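PDB 1VLP: nicotinate phosphoribosyltransferase from Saccharomyces cerevisiae, which catalyses the ATP-dependent joining of nicotinate to phosphoribosyl diphosphate, giving nicotinate ribonucleotide in the first step of NAD synthesis from nicotinic acid. Local coordinates for residues E314-I319 against K355-L360; G278-D283 against D288-S293; A176-D181 against K346-S351; C267-F272 against D300-V305; I401-N406 against K418-E423. All coordinates share one frame; numbering follows the deposited sequence.

Contact 1: E314-I319 against K355-L360; sequences EYTKKI and KENGML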
# COMPACT_ATOMS: atom_id res chain seq x y z
N GLU A 314 14.65 -5.05 16.13
CA GLU A 314 15.06 -6.43 15.98
C GLU A 314 15.23 -6.80 14.50
O GLU A 314 16.23 -7.42 14.15
CB GLU A 314 14.11 -7.38 16.73
CG GLU A 314 14.29 -7.33 18.28
CD GLU A 314 15.76 -7.54 18.73
OE1 GLU A 314 16.40 -8.57 18.36
OE2 GLU A 314 16.29 -6.65 19.45
N TYR A 315 14.29 -6.38 13.66
CA TYR A 315 14.42 -6.53 12.20
C TYR A 315 15.72 -5.94 11.67
O TYR A 315 16.44 -6.55 10.90
CB TYR A 315 13.24 -5.90 11.48
CG TYR A 315 13.23 -6.17 10.01
CD1 TYR A 315 12.76 -7.39 9.52
CD2 TYR A 315 13.67 -5.23 9.11
CE1 TYR A 315 12.71 -7.60 8.15
CE2 TYR A 315 13.63 -5.44 7.76
CZ TYR A 315 13.14 -6.63 7.28
OH TYR A 315 13.13 -6.85 5.91
N THR A 316 16.04 -4.75 12.11
CA THR A 316 17.21 -4.03 11.62
C THR A 316 18.50 -4.81 11.93
O THR A 316 19.39 -4.95 11.08
CB THR A 316 17.24 -2.60 12.26
OG1 THR A 316 16.04 -1.88 11.88
CG2 THR A 316 18.51 -1.76 11.84
N LYS A 317 18.58 -5.33 13.14
CA LYS A 317 19.74 -6.10 13.56
C LYS A 317 19.88 -7.34 12.69
O LYS A 317 20.99 -7.65 12.27
CB LYS A 317 19.63 -6.45 15.04
CG LYS A 317 19.82 -5.21 15.94
CD LYS A 317 20.13 -5.56 17.40
CE LYS A 317 19.08 -6.32 18.07
NZ LYS A 317 19.35 -6.39 19.57
N LYS A 318 18.76 -8.01 12.45
CA LYS A 318 18.74 -9.29 11.72
C LYS A 318 19.23 -9.08 10.28
O LYS A 318 20.05 -9.87 9.75
CB LYS A 318 17.33 -9.90 11.74
CG LYS A 318 17.19 -11.19 10.95
CD LYS A 318 15.76 -11.77 11.02
CE LYS A 318 15.65 -12.78 12.14
NZ LYS A 318 14.24 -13.19 12.26
N ILE A 319 18.67 -8.06 9.64
CA ILE A 319 19.02 -7.71 8.25
C ILE A 319 20.47 -7.23 8.11
O ILE A 319 21.16 -7.62 7.16
CB ILE A 319 18.04 -6.61 7.71
CG1 ILE A 319 16.66 -7.21 7.50
CG2 ILE A 319 18.55 -6.01 6.44
CD1 ILE A 319 16.62 -8.41 6.55
N LYS A 355 21.31 3.54 11.57
CA LYS A 355 22.67 4.07 11.56
C LYS A 355 23.61 3.22 12.44
O LYS A 355 24.74 2.88 12.04
CB LYS A 355 22.69 5.52 12.00
CG LYS A 355 24.11 6.12 12.04
CD LYS A 355 24.13 7.67 12.25
CE LYS A 355 25.57 8.21 12.19
NZ LYS A 355 25.67 9.54 11.51
N GLU A 356 23.12 2.88 13.62
CA GLU A 356 23.84 2.04 14.58
C GLU A 356 24.24 0.70 13.97
O GLU A 356 25.34 0.20 14.22
CB GLU A 356 22.97 1.77 15.82
CG GLU A 356 23.74 1.02 16.95
CD GLU A 356 22.87 0.79 18.22
OE1 GLU A 356 22.66 1.81 18.95
OE2 GLU A 356 22.44 -0.39 18.46
N ASN A 357 23.38 0.18 13.13
CA ASN A 357 23.53 -1.14 12.53
C ASN A 357 23.98 -1.11 11.07
O ASN A 357 23.87 -2.11 10.34
CB ASN A 357 22.21 -1.87 12.69
CG ASN A 357 21.97 -2.28 14.10
OD1 ASN A 357 22.67 -3.14 14.62
ND2 ASN A 357 21.02 -1.61 14.77
N GLY A 358 24.54 0.03 10.63
CA GLY A 358 25.12 0.14 9.30
C GLY A 358 24.21 0.02 8.12
O GLY A 358 24.59 -0.56 7.11
N MSE A 359 22.99 0.54 8.27
CA MSE A 359 21.98 0.47 7.22
C MSE A 359 21.58 1.88 6.88
O MSE A 359 21.52 2.74 7.77
CB MSE A 359 20.74 -0.31 7.69
CG MSE A 359 21.03 -1.74 8.07
SE MSE A 359 21.62 -2.88 6.55
CE MSE A 359 20.09 -2.69 5.43
N LEU A 360 21.30 2.10 5.58
CA LEU A 360 20.61 3.29 5.14
C LEU A 360 19.13 3.09 5.44
O LEU A 360 18.65 1.93 5.48
CB LEU A 360 20.83 3.55 3.66
CG LEU A 360 22.28 3.65 3.20
CD1 LEU A 360 22.39 3.64 1.69
CD2 LEU A 360 22.91 4.89 3.73
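The Schellman motif that ends helix 344-356 sets Asn357 and Met359 (a selenomethionine) against Thr316, Lys317 and Ile319 of helix 312-326. Gly358 supplies the positive phi of this motif, with Met359 N bonded to Ala354 O and Gly358 N to Lys355 O. The backbones come closest at Lys317 and Asn357, whose CA atoms lie 6.3 Å apart. Asn357 crosses both of its partners at a slant: its CB meets Thr316 CG2 at 3.8 Å, and its OD1 lies 3.8 Å from Lys317 CG, a touch on the aliphatic part of the lysine. No hydrogen bond joins the segments; Asn357 ND2 donates instead to Ala353 O, which ties the amide to its own helix. With an alanine here, Ala353 O would probably lose this donor and Lys317 CG the amide it packs on. Deeper in, Met359 folds back at chi2 (-66°) and chi3 (-59°), bringing CE to 3.8 Å from Ile319 CG2, the two side chains nearly perpendicular. Thr316 OG1 is engaged within its own helix by Pro312 O and bonds to Tyr338 OH as well, leaving its methyl for the contact. Asn357 O bonds to Ser320 OG, a polar tie between the helix end and helix 312-326. Beneath both segments runs strand 335-338, where Ile336 touches Thr316, Ile319 and Met359.

Contact 2: G278-D283 against D288-S293; sequences GLALTD and DDFLKS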
# COMPACT_ATOMS: atom_id res chain seq x y z
N GLY A 278 13.98 -3.03 -6.92
CA GLY A 278 13.53 -2.18 -5.83
C GLY A 278 13.88 -2.74 -4.47
O GLY A 278 14.96 -3.26 -4.24
N LEU A 279 12.95 -2.58 -3.54
CA LEU A 279 13.10 -3.10 -2.21
C LEU A 279 12.38 -4.42 -2.04
O LEU A 279 11.22 -4.59 -2.45
CB LEU A 279 12.59 -2.09 -1.18
CG LEU A 279 13.23 -0.72 -1.19
CD1 LEU A 279 12.29 0.20 -0.44
CD2 LEU A 279 14.59 -0.75 -0.55
N ALA A 280 13.04 -5.36 -1.38
CA ALA A 280 12.44 -6.66 -1.15
C ALA A 280 11.55 -6.63 0.09
O ALA A 280 11.92 -6.13 1.11
CB ALA A 280 13.51 -7.73 -1.02
N LEU A 281 10.36 -7.20 -0.01
CA LEU A 281 9.46 -7.42 1.11
C LEU A 281 9.66 -8.83 1.69
O LEU A 281 9.29 -9.83 1.09
CB LEU A 281 8.03 -7.24 0.62
CG LEU A 281 6.92 -7.03 1.62
CD1 LEU A 281 7.23 -5.91 2.65
CD2 LEU A 281 5.64 -6.74 0.87
N THR A 282 10.27 -8.90 2.87
CA THR A 282 10.82 -10.16 3.37
C THR A 282 9.93 -10.98 4.30
O THR A 282 10.22 -12.16 4.55
CB THR A 282 12.17 -9.90 4.11
OG1 THR A 282 11.91 -9.20 5.32
CG2 THR A 282 13.11 -9.01 3.28
N ASP A 283 8.89 -10.35 4.87
CA ASP A 283 8.15 -10.92 6.02
C ASP A 283 6.89 -11.74 5.68
O ASP A 283 6.29 -12.35 6.57
CB ASP A 283 7.75 -9.84 7.01
CG ASP A 283 6.75 -8.83 6.44
OD1 ASP A 283 7.00 -8.30 5.34
OD2 ASP A 283 5.72 -8.54 7.10
N ASP A 288 12.98 -15.13 7.98
CA ASP A 288 13.90 -16.27 7.91
C ASP A 288 13.81 -17.11 6.61
O ASP A 288 14.85 -17.52 6.03
CB ASP A 288 13.67 -17.16 9.13
CG ASP A 288 14.13 -16.53 10.43
OD1 ASP A 288 14.88 -15.54 10.39
OD2 ASP A 288 13.72 -17.03 11.50
N ASP A 289 12.58 -17.40 6.16
CA ASP A 289 12.41 -18.16 4.94
C ASP A 289 12.96 -17.37 3.75
O ASP A 289 13.66 -17.93 2.87
CB ASP A 289 10.94 -18.48 4.66
CG ASP A 289 10.79 -19.28 3.41
OD1 ASP A 289 11.18 -20.46 3.49
OD2 ASP A 289 10.35 -18.74 2.37
N PHE A 290 12.62 -16.07 3.73
CA PHE A 290 13.08 -15.15 2.69
C PHE A 290 14.60 -15.14 2.61
O PHE A 290 15.19 -15.27 1.52
CB PHE A 290 12.58 -13.73 2.89
CG PHE A 290 12.97 -12.82 1.79
CD1 PHE A 290 12.23 -12.73 0.63
CD2 PHE A 290 14.14 -12.09 1.87
CE1 PHE A 290 12.63 -11.94 -0.40
CE2 PHE A 290 14.54 -11.29 0.81
CZ PHE A 290 13.80 -11.22 -0.29
N LEU A 291 15.24 -15.01 3.75
CA LEU A 291 16.73 -14.94 3.82
C LEU A 291 17.47 -16.19 3.27
O LEU A 291 18.57 -16.07 2.71
CB LEU A 291 17.15 -14.59 5.22
CG LEU A 291 16.84 -13.13 5.63
CD1 LEU A 291 17.38 -12.88 7.02
CD2 LEU A 291 17.32 -12.03 4.63
N LYS A 292 16.86 -17.37 3.32
CA LYS A 292 17.51 -18.55 2.77
C LYS A 292 17.89 -18.41 1.29
O LYS A 292 18.85 -19.02 0.87
CB LYS A 292 16.63 -19.80 2.86
CG LYS A 292 16.31 -20.30 4.23
CD LYS A 292 15.29 -21.46 4.12
CE LYS A 292 15.14 -22.20 5.45
NZ LYS A 292 14.40 -23.50 5.29
N SER A 293 17.12 -17.64 0.51
CA SER A 293 17.40 -17.47 -0.92
C SER A 293 17.96 -16.12 -1.25
O SER A 293 18.17 -15.82 -2.44
CB SER A 293 16.13 -17.70 -1.79
OG SER A 293 15.02 -16.91 -1.40
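Phe290 and Thr282 cross at about a right angle, the threonine methyl lying over one face of the ring. Thr282 CG2 is 3.9 Å from the ring centroid and 29° off the normal, a CH-pi contact; its shortest approach is to Phe290 CD2, at 3.5 Å. The same turn of Thr282 (chi1 69°) places OG1 between the backbone N and the carbonyl carbon, where it bonds to Tyr315 OH and Thr287 OG1. The ring extends from helix 287-291 with CG trans to N (chi1 -176°), far enough for CZ to come within 3.6 Å of Ala280 CB. At its root, Phe290 CB lies 3.3 Å from Thr282 O. Asn261 and Met265 of helix 260-272 also pack on Phe290, and Phe294 meets its ring at an incline. Replacing Phe290 by an alanine would probably leave Thr282 CG2 and Ala280 CB without their aromatic partner and open a gap toward Met265. In strand 279-281, Ala280 faces helix 287-291 while Leu281 faces the inner side, about 4 Å from the side chain of Arg306, a probable nicotinate-binding residue; this fits a strand of an alpha/beta barrel, as in type II phosphoribosyltransferases.

Contact 3: A176-D181 against K346-S351; sequences AETLFD and KAITYS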
# COMPACT_ATOMS: atom_id res chain seq x y z
N ALA A 176 6.74 17.38 8.43
CA ALA A 176 7.76 17.36 7.40
C ALA A 176 9.02 18.11 7.85
O ALA A 176 10.13 17.62 7.67
CB ALA A 176 7.20 17.91 6.14
N GLU A 177 8.85 19.24 8.48
CA GLU A 177 9.99 20.05 8.90
C GLU A 177 10.79 19.33 9.94
O GLU A 177 12.00 19.39 9.92
CB GLU A 177 9.53 21.41 9.37
CG GLU A 177 8.98 22.25 8.20
CD GLU A 177 8.70 23.69 8.53
OE1 GLU A 177 8.84 24.07 9.72
OE2 GLU A 177 8.38 24.45 7.57
N THR A 178 10.13 18.64 10.87
CA THR A 178 10.87 17.85 11.85
C THR A 178 11.68 16.75 11.20
O THR A 178 12.86 16.50 11.53
CB THR A 178 9.94 17.31 12.93
OG1 THR A 178 9.27 18.42 13.56
CG2 THR A 178 10.70 16.52 14.00
N LEU A 179 11.04 16.04 10.27
CA LEU A 179 11.69 14.97 9.55
C LEU A 179 12.95 15.50 8.84
O LEU A 179 14.01 14.95 9.00
CB LEU A 179 10.67 14.33 8.61
CG LEU A 179 9.57 13.50 9.27
CD1 LEU A 179 8.37 13.25 8.30
CD2 LEU A 179 10.09 12.20 9.81
N PHE A 180 12.80 16.59 8.09
CA PHE A 180 13.91 17.17 7.35
C PHE A 180 15.04 17.63 8.28
O PHE A 180 16.20 17.39 8.00
CB PHE A 180 13.42 18.33 6.52
CG PHE A 180 12.47 17.98 5.41
CD1 PHE A 180 12.54 16.78 4.68
CD2 PHE A 180 11.50 18.90 5.07
CE1 PHE A 180 11.66 16.55 3.66
CE2 PHE A 180 10.62 18.65 4.07
CZ PHE A 180 10.70 17.50 3.37
N ASP A 181 14.70 18.22 9.43
CA ASP A 181 15.76 18.57 10.42
C ASP A 181 16.57 17.41 10.94
O ASP A 181 17.69 17.58 11.37
CB ASP A 181 15.17 19.21 11.65
CG ASP A 181 14.50 20.48 11.37
OD1 ASP A 181 14.76 21.10 10.31
OD2 ASP A 181 13.69 20.86 12.22
N LYS A 346 8.70 7.84 15.81
CA LYS A 346 9.15 6.47 15.42
C LYS A 346 10.18 6.50 14.27
O LYS A 346 11.23 5.87 14.37
CB LYS A 346 7.99 5.58 15.02
CG LYS A 346 7.11 5.09 16.18
CD LYS A 346 5.93 4.40 15.55
CE LYS A 346 5.00 3.73 16.51
NZ LYS A 346 3.97 2.99 15.71
N ALA A 347 9.90 7.27 13.23
CA ALA A 347 10.86 7.43 12.12
C ALA A 347 12.24 7.86 12.64
O ALA A 347 13.29 7.28 12.31
CB ALA A 347 10.35 8.44 11.10
N ILE A 348 12.27 8.85 13.52
CA ILE A 348 13.54 9.29 14.11
C ILE A 348 14.27 8.18 14.90
O ILE A 348 15.47 7.91 14.72
CB ILE A 348 13.32 10.58 14.94
CG1 ILE A 348 12.95 11.71 14.01
CG2 ILE A 348 14.57 11.00 15.69
CD1 ILE A 348 12.45 12.95 14.73
N THR A 349 13.53 7.54 15.78
CA THR A 349 14.06 6.40 16.52
C THR A 349 14.64 5.30 15.63
O THR A 349 15.72 4.76 15.92
CB THR A 349 12.97 5.77 17.39
OG1 THR A 349 12.49 6.77 18.29
CG2 THR A 349 13.53 4.59 18.18
N TYR A 350 13.89 4.91 14.62
CA TYR A 350 14.32 3.86 13.69
C TYR A 350 15.50 4.33 12.81
O TYR A 350 16.41 3.51 12.49
CB TYR A 350 13.13 3.36 12.82
CG TYR A 350 11.96 2.84 13.62
CD1 TYR A 350 12.12 2.40 14.95
CD2 TYR A 350 10.71 2.74 13.03
CE1 TYR A 350 11.03 1.94 15.69
CE2 TYR A 350 9.62 2.29 13.77
CZ TYR A 350 9.80 1.89 15.09
OH TYR A 350 8.74 1.40 15.82
N SER A 351 15.54 5.61 12.49
CA SER A 351 16.68 6.13 11.76
C SER A 351 18.00 5.97 12.56
O SER A 351 19.03 5.65 12.01
CB SER A 351 16.46 7.60 11.39
OG SER A 351 16.68 8.47 12.48
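Ile348 and Leu179 are the two residues that bury most in this contact, yet they do not meet each other; each reaches a smaller residue opposite. Ile348 extends CD1 to Thr178 CG2 at 4.0 Å, the two side chains crossing at about a right angle. Leu179 places CD2 4.0 Å from Ala347 CB. The helix backbones are closest at Leu179 and Ile348, with 7.5 Å between their CA atoms. Thr178 presents its methyl because OG1 is turned beside the backbone N (chi1 -58°) and bonds to Lys174 O one turn earlier, so that only carbon atoms make the closest approaches across the contact. No hydrogen bond or salt bridge joins the segments, and only 119 Å² is buried in all, so this is light apolar packing. Toward the sheet, Leu179 rests on Ile365 and Ala347 on Phe363, both in strand 360-365; Ile348 also touches Asn182. Helices 168-181 and 344-356 lead into strands 186-188 and 360-365, which are neighbours in the parallel sheet, and helices side by side over adjacent parallel strands are the outer layer typical of an alpha/beta barrel.

Contact 4: C267-F272 against D300-V305; sequences CWINTF and DAYVGV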
# COMPACT_ATOMS: atom_id res chain seq x y z
N CYS A 267 10.38 -13.89 -10.91
CA CYS A 267 9.40 -13.37 -11.78
C CYS A 267 9.44 -11.85 -11.81
O CYS A 267 9.29 -11.23 -12.86
CB CYS A 267 8.00 -13.78 -11.33
SG CYS A 267 7.50 -15.38 -11.84
N TRP A 268 9.63 -11.24 -10.64
CA TRP A 268 9.66 -9.79 -10.55
C TRP A 268 10.83 -9.29 -11.39
O TRP A 268 10.69 -8.38 -12.20
CB TRP A 268 9.78 -9.35 -9.08
CG TRP A 268 9.51 -7.88 -8.82
CD1 TRP A 268 10.42 -6.91 -8.59
CD2 TRP A 268 8.22 -7.25 -8.71
NE1 TRP A 268 9.80 -5.72 -8.32
CE2 TRP A 268 8.45 -5.89 -8.42
CE3 TRP A 268 6.90 -7.70 -8.85
CZ2 TRP A 268 7.41 -4.98 -8.23
CZ3 TRP A 268 5.86 -6.78 -8.67
CH2 TRP A 268 6.13 -5.45 -8.37
N ILE A 269 11.99 -9.91 -11.22
CA ILE A 269 13.22 -9.47 -11.88
C ILE A 269 13.14 -9.67 -13.40
O ILE A 269 13.56 -8.81 -14.17
CB ILE A 269 14.45 -10.21 -11.30
CG1 ILE A 269 14.80 -9.63 -9.94
CG2 ILE A 269 15.69 -10.03 -12.18
CD1 ILE A 269 15.71 -10.51 -9.11
N ASN A 270 12.62 -10.82 -13.81
CA ASN A 270 12.44 -11.13 -15.21
C ASN A 270 11.44 -10.15 -15.86
O ASN A 270 11.61 -9.82 -17.04
CB ASN A 270 12.08 -12.62 -15.41
CG ASN A 270 13.23 -13.58 -15.01
OD1 ASN A 270 14.42 -13.21 -14.98
ND2 ASN A 270 12.87 -14.81 -14.69
N THR A 271 10.49 -9.60 -15.10
CA THR A 271 9.55 -8.62 -15.62
C THR A 271 10.08 -7.18 -15.78
O THR A 271 9.87 -6.53 -16.80
CB THR A 271 8.28 -8.58 -14.76
OG1 THR A 271 7.76 -9.91 -14.69
CG2 THR A 271 7.21 -7.62 -15.33
N PHE A 272 10.77 -6.68 -14.77
CA PHE A 272 11.17 -5.28 -14.75
C PHE A 272 12.65 -5.04 -14.97
O PHE A 272 13.07 -3.90 -15.19
CB PHE A 272 10.77 -4.68 -13.43
CG PHE A 272 9.27 -4.69 -13.21
CD1 PHE A 272 8.41 -4.13 -14.16
CD2 PHE A 272 8.71 -5.27 -12.07
CE1 PHE A 272 7.01 -4.13 -13.95
CE2 PHE A 272 7.33 -5.29 -11.86
CZ PHE A 272 6.48 -4.70 -12.80
N ASP A 300 22.13 -8.59 -4.70
CA ASP A 300 22.74 -7.49 -5.42
C ASP A 300 21.74 -6.62 -6.21
O ASP A 300 21.89 -5.39 -6.24
CB ASP A 300 23.85 -8.04 -6.31
CG ASP A 300 24.96 -8.65 -5.50
OD1 ASP A 300 25.29 -8.10 -4.40
OD2 ASP A 300 25.48 -9.69 -5.95
N ALA A 301 20.69 -7.24 -6.76
CA ALA A 301 19.69 -6.54 -7.57
C ALA A 301 18.78 -5.61 -6.76
O ALA A 301 18.62 -4.40 -7.07
CB ALA A 301 18.83 -7.57 -8.34
N TYR A 302 18.15 -6.17 -5.74
CA TYR A 302 17.39 -5.36 -4.78
C TYR A 302 18.30 -4.40 -4.08
O TYR A 302 19.37 -4.76 -3.70
CB TYR A 302 16.69 -6.25 -3.75
CG TYR A 302 15.55 -7.04 -4.35
CD1 TYR A 302 14.27 -6.50 -4.43
CD2 TYR A 302 15.76 -8.30 -4.85
CE1 TYR A 302 13.24 -7.20 -5.02
CE2 TYR A 302 14.71 -9.03 -5.42
CZ TYR A 302 13.46 -8.47 -5.50
OH TYR A 302 12.41 -9.15 -6.06
N VAL A 303 17.82 -3.20 -3.85
CA VAL A 303 18.65 -2.18 -3.24
C VAL A 303 18.48 -2.12 -1.74
O VAL A 303 19.14 -1.32 -1.07
CB VAL A 303 18.35 -0.78 -3.81
CG1 VAL A 303 18.76 -0.73 -5.31
CG2 VAL A 303 16.92 -0.39 -3.57
N GLY A 304 17.62 -3.00 -1.24
CA GLY A 304 17.33 -3.11 0.15
C GLY A 304 16.06 -3.88 0.39
O GLY A 304 15.57 -4.64 -0.47
N VAL A 305 15.55 -3.69 1.60
CA VAL A 305 14.42 -4.43 2.11
C VAL A 305 13.41 -3.45 2.68
O VAL A 305 13.77 -2.35 3.12
CB VAL A 305 14.78 -5.45 3.21
CG1 VAL A 305 15.60 -6.65 2.65
CG2 VAL A 305 15.49 -4.77 4.39
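The backbones of the two segments stay well apart, Ile269 and Ala301 being nearest with 8.3 Å between their CA atoms, and in 300-305 the chain leaves helix 298-301 at Tyr302 (psi 141°) before entering strand 304-307. Side chains bridge this spacing. Ile269 CD1 is the shared point: it approaches Tyr302 CE2 to 4.1 Å, the two side chains crossing at a slant, and lies 4.4 Å from Ala301 CB. The isoleucine reaches them with CG1 trans to the carbonyl carbon (chi1 -76°) and the chain extended beyond it. Further along the tyrosine, the phenolic end comes to Trp268, Tyr302 OH lying 3.9 Å from Trp268 CD1 and 4.0 Å from Trp268 CB. These side chains cross at about a right angle, and the approach is van der Waals packing, since no hydrogen bond joins the segments. Trp268 is fixed from several other directions. Phe272 CE2 stands 3.5 Å above one face of the indole, offset toward the rim, while Trp246 meets the indole edge-to-face, NE1 makes a weak bond to Ala277 O, and Thr30 and Ala34 of helix 26-38 touch it too. Tyr302 also packs on Ala280 of strand 279-281. The indole is about 7 Å from the side chains of both Tyr27 and Thr241, which probably bind nicotinate, so it belongs to the surroundings of that site without being assigned to it. Helix 260-272, leading into strand 279-281, thus packs against the lead-in to the next strand, 304-307, as expected for successive beta-alpha units of an alpha/beta barrel.

Contact 5: I401-N406 against K418-E423; sequences IKISDN and KRVKEE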
# COMPACT_ATOMS: atom_id res chain seq x y z
N ILE A 401 -2.50 -16.69 2.11
CA ILE A 401 -2.16 -16.44 3.53
C ILE A 401 -0.92 -15.60 3.69
O ILE A 401 -0.12 -15.51 2.77
CB ILE A 401 -1.92 -17.76 4.32
CG1 ILE A 401 -0.70 -18.55 3.77
CG2 ILE A 401 -3.17 -18.60 4.31
CD1 ILE A 401 0.02 -19.36 4.75
N LYS A 402 -0.79 -15.02 4.88
CA LYS A 402 0.38 -14.26 5.26
C LYS A 402 0.78 -14.66 6.68
O LYS A 402 -0.07 -14.73 7.60
CB LYS A 402 0.10 -12.76 5.22
CG LYS A 402 1.33 -11.97 5.58
CD LYS A 402 1.22 -10.53 5.18
CE LYS A 402 0.18 -9.84 5.95
NZ LYS A 402 0.52 -8.39 6.00
N ILE A 403 2.07 -14.90 6.86
CA ILE A 403 2.58 -15.30 8.16
C ILE A 403 2.99 -14.04 8.92
O ILE A 403 2.58 -13.85 10.07
CB ILE A 403 3.72 -16.34 8.06
CG1 ILE A 403 3.16 -17.67 7.55
CG2 ILE A 403 4.39 -16.53 9.42
CD1 ILE A 403 4.18 -18.62 7.11
N SER A 404 3.76 -13.17 8.25
CA SER A 404 4.35 -11.95 8.83
C SER A 404 5.46 -12.33 9.81
O SER A 404 5.73 -13.49 10.02
CB SER A 404 3.34 -11.02 9.54
OG SER A 404 3.23 -11.32 10.91
N ASP A 405 6.13 -11.31 10.35
CA ASP A 405 7.19 -11.48 11.37
C ASP A 405 6.64 -11.35 12.80
O ASP A 405 7.36 -11.60 13.77
CB ASP A 405 8.31 -10.46 11.13
CG ASP A 405 9.34 -10.92 10.08
OD1 ASP A 405 9.38 -12.10 9.74
OD2 ASP A 405 10.16 -10.06 9.66
N ASN A 406 5.36 -10.99 12.94
CA ASN A 406 4.65 -11.05 14.23
C ASN A 406 4.05 -12.44 14.22
O ASN A 406 2.93 -12.63 13.74
CB ASN A 406 3.59 -9.94 14.26
CG ASN A 406 3.10 -9.60 15.65
OD1 ASN A 406 3.00 -10.46 16.52
ND2 ASN A 406 2.79 -8.33 15.87
N LYS A 418 -1.02 -23.12 9.45
CA LYS A 418 -0.35 -24.22 10.12
C LYS A 418 0.50 -25.12 9.22
O LYS A 418 1.65 -25.43 9.59
CB LYS A 418 -1.39 -25.09 10.83
CG LYS A 418 -0.80 -26.32 11.49
CD LYS A 418 -1.78 -26.97 12.42
CE LYS A 418 -1.38 -28.41 12.65
NZ LYS A 418 -2.08 -28.94 13.83
N ARG A 419 -0.06 -25.58 8.11
CA ARG A 419 0.60 -26.44 7.13
C ARG A 419 1.87 -25.76 6.58
O ARG A 419 2.89 -26.40 6.41
CB ARG A 419 -0.27 -26.66 5.89
CG ARG A 419 -1.46 -27.60 5.95
CD ARG A 419 -2.01 -27.96 4.53
NE ARG A 419 -2.05 -26.86 3.53
CZ ARG A 419 -1.09 -26.58 2.64
NH1 ARG A 419 0.03 -27.28 2.62
NH2 ARG A 419 -1.23 -25.59 1.76
N VAL A 420 1.76 -24.47 6.27
CA VAL A 420 2.85 -23.67 5.69
C VAL A 420 3.98 -23.46 6.71
O VAL A 420 5.15 -23.65 6.39
CB VAL A 420 2.37 -22.29 5.10
CG1 VAL A 420 3.55 -21.39 4.70
CG2 VAL A 420 1.50 -22.49 3.90
N LYS A 421 3.63 -23.12 7.95
CA LYS A 421 4.66 -22.99 9.00
C LYS A 421 5.49 -24.27 9.15
O LYS A 421 6.71 -24.21 9.37
CB LYS A 421 4.02 -22.62 10.32
CG LYS A 421 3.64 -21.19 10.43
CD LYS A 421 2.73 -21.02 11.63
CE LYS A 421 2.54 -19.62 12.04
NZ LYS A 421 1.59 -19.63 13.21
N GLU A 422 4.83 -25.41 8.97
CA GLU A 422 5.48 -26.71 9.02
C GLU A 422 6.40 -26.90 7.82
O GLU A 422 7.59 -27.19 8.00
CB GLU A 422 4.43 -27.82 9.08
CG GLU A 422 3.65 -27.80 10.40
CD GLU A 422 2.47 -28.78 10.46
OE1 GLU A 422 2.16 -29.48 9.45
OE2 GLU A 422 1.83 -28.84 11.55
N GLU A 423 5.86 -26.67 6.61
CA GLU A 423 6.62 -26.80 5.35
C GLU A 423 7.85 -25.90 5.31
O GLU A 423 8.89 -26.30 4.78
CB GLU A 423 5.73 -26.58 4.13
CG GLU A 423 4.66 -27.68 3.90
CD GLU A 423 3.56 -27.29 2.91
OE1 GLU A 423 3.71 -26.24 2.21
OE2 GLU A 423 2.54 -28.03 2.84
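No flat side chain enters the contact of Ile401 and Ile403 with Val420, so it has no ring faces or edges; methyl groups of branched side chains meet one another. The planar group that matters nearby is the Ile403 carbonyl: Ser404 OG donates to its oxygen in the carbonyl plane, on a lone pair, at 2.7 Å. Lys409 O also lies within hydrogen-bonding reach of this hydroxyl, so its single proton may be shared or alternate between the two oxygens. Ser404 OG also accepts from Asn406 N at 3.0 Å, an ST turn that shapes the loop just beyond the contact. Across the contact, Ile401 and Val420 reach toward each other tip to tip, with Ile401 CD1 3.6 Å from Val420 CG2. Ile401 holds CG1 between its backbone N and carbonyl carbon (chi1 63°), which directs the delta methyl to the helix. Ile403 comes obliquely, its CD1 3.7 Å from Val420 CG1 and 4.2 Å from Lys421 CG. Val420 therefore uses both of its branches, CG2 toward Ile401 and CG1 mainly toward Ile403, and Lys421 adds only its aliphatic stem. Thr416 and Val417 of helix 414-423 also pack on Ile401. With no hydrogen bond or salt bridge across the segments, burial of these methyl groups joins the loop after strand 398-399 to helix 414-423, while Asn410 gives the polar tie, taking Lys421 NZ on its OD1 and giving its ND2 to Ile403 O.

Contacts 1, 2 and 4 form one continuous region of the barrel. Contacts 2 and 4, centred 11 Å apart, lie on neighbouring strands, joined by the probable hydrogen bond of Ala280 N to Gly304 O (2.8 Å). Contacts 1 and 2, centred 15 Å apart, join by the probable hydrogen bond between Tyr315 OH and Thr282 OG1 (2.7 Å) and the salt bridge of Lys318 NZ with Asp288 OD1 (3.1 Å). Contact 3 shares helix 344-356 with contact 1, about 17 Å between centres. Contact 5 reaches contact 2 where Asp405 packs on Asp283, yet lies away from the probable nicotinate site. Contact 2 comes nearest that site, through Leu281 beside Arg306 and Thr241.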